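Local coordinates for enoyl-CoA hydratase/isomerase family protein (Mycobacterium tuberculosis, PDB 4FN7) that probably hydrates the double bond of unsaturated acyl-CoA thioesters, as a trimeric member of the enoyl-CoA hydratase/isomerase (crotonase) family, at residues A[140-143]-A[144-147]. Sequence-based numbering, arbitrary orientation.
Sequences AALE and IMKL
Glu-143 and Lys-146, three residues apart on helix 139-148, run side by side along its surface and meet in a salt bridge, with NZ of Lys-146 3.2 Å from OE2 of Glu-143. The ammonium group comes from above the carboxylate, 39° out of its plane, and lies farther from OE1, at 3.7 Å. Both chains bend to meet: Glu-143 folds at chi2 (-69°), while Lys-146 leaves with CG anti to its backbone N and turns back at chi3. A water donates to Glu-143 OE2 at 2.8 Å, so that OE2 receives both the ammonium contact and the water's donation; the water's link to Lys-146 NZ is too short to be trusted and remains doubtful.

Along the same turn the backbone makes four successive i to i+4 bonds. Lys-146 N to Leu-142 O is the shortest, at 2.8 Å; Leu-147 N to Glu-143 O is the most bent, with an N-H...O angle of 137°.

Aliphatic carbons pack on backbone carbonyl oxygens: CG1 of Ile-144 rests 3.3 Å from O of Ala-140, and the methyl CE of Met-145 lies 3.7 Å from O of Ala-141. CE also makes a loose apolar contact with CD2 of Leu-142, at 4.4 Å. Helix 73-90 packs on Ala-140, Ala-141, Ile-144 and Leu-147, helix 200-223 touches Glu-143 through Ala-217 and Ile-218, and helix 151-159 meets Leu-142, Met-145 and, through Tyr-154, Lys-146. Leu-142 also touches Arg-209 of the third subunit, and Leu-147 touches Gln-155 of the second.

The chemistry is that of an i to i+3 ion pair on a largely buried helix whose two charged residues are partly exposed: the opposite charges probably offset each other, the water's donation adds to the solvation of the carboxylate, and buried aliphatic groups join the helix to its neighbours and to the trimer.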
# COMPACT_ATOMS: atom_id res chain seq x y z
N ALA A 140 -13.75 -9.15 9.08
CA ALA A 140 -14.22 -7.78 8.86
C ALA A 140 -13.19 -6.77 9.35
O ALA A 140 -12.98 -5.73 8.71
CB ALA A 140 -15.58 -7.55 9.53
N ALA A 141 -12.55 -7.06 10.48
CA ALA A 141 -11.52 -6.18 11.03
C ALA A 141 -10.30 -6.14 10.12
O ALA A 141 -9.71 -5.08 9.90
CB ALA A 141 -11.12 -6.64 12.43
N LEU A 142 -9.90 -7.31 9.62
CA LEU A 142 -8.80 -7.37 8.67
C LEU A 142 -9.06 -6.48 7.46
O LEU A 142 -8.18 -5.75 7.01
CB LEU A 142 -8.53 -8.82 8.23
CG LEU A 142 -7.95 -9.74 9.31
CD1 LEU A 142 -7.90 -11.18 8.81
CD2 LEU A 142 -6.57 -9.27 9.73
N GLU A 143 -10.28 -6.53 6.94
CA GLU A 143 -10.62 -5.74 5.76
C GLU A 143 -10.58 -4.24 6.04
O GLU A 143 -10.14 -3.45 5.20
CB GLU A 143 -11.98 -6.18 5.22
CG GLU A 143 -11.99 -7.62 4.72
CD GLU A 143 -11.15 -7.83 3.46
OE1 GLU A 143 -10.88 -6.84 2.74
OE2 GLU A 143 -10.76 -8.98 3.18
N ILE A 144 -11.02 -3.84 7.23
CA ILE A 144 -10.94 -2.44 7.63
C ILE A 144 -9.48 -1.99 7.65
O ILE A 144 -9.14 -0.94 7.10
CB ILE A 144 -11.61 -2.21 9.01
CG1 ILE A 144 -13.12 -2.45 8.88
CG2 ILE A 144 -11.34 -0.80 9.50
CD1 ILE A 144 -13.82 -2.62 10.21
N MET A 145 -8.61 -2.78 8.27
CA MET A 145 -7.21 -2.40 8.34
C MET A 145 -6.54 -2.43 6.97
O MET A 145 -5.73 -1.55 6.65
CB MET A 145 -6.45 -3.29 9.32
CG MET A 145 -6.67 -2.85 10.75
SD MET A 145 -5.69 -3.79 11.90
CE MET A 145 -6.49 -5.30 11.70
N LYS A 146 -6.90 -3.42 6.17
CA LYS A 146 -6.30 -3.59 4.85
C LYS A 146 -6.59 -2.38 3.96
O LYS A 146 -5.81 -2.05 3.08
CB LYS A 146 -6.83 -4.86 4.19
CG LYS A 146 -5.98 -5.33 3.02
CD LYS A 146 -6.69 -6.39 2.18
CE LYS A 146 -7.06 -7.61 2.98
NZ LYS A 146 -7.74 -8.61 2.11
N LEU A 147 -7.72 -1.73 4.20
CA LEU A 147 -8.13 -0.57 3.42
C LEU A 147 -7.23 0.64 3.66
O LEU A 147 -7.15 1.52 2.80
CB LEU A 147 -9.59 -0.23 3.74
CG LEU A 147 -10.23 0.93 2.99
CD1 LEU A 147 -10.29 0.65 1.49
CD2 LEU A 147 -11.62 1.19 3.53
O HOH W 1 -8.46 -10.60 3.33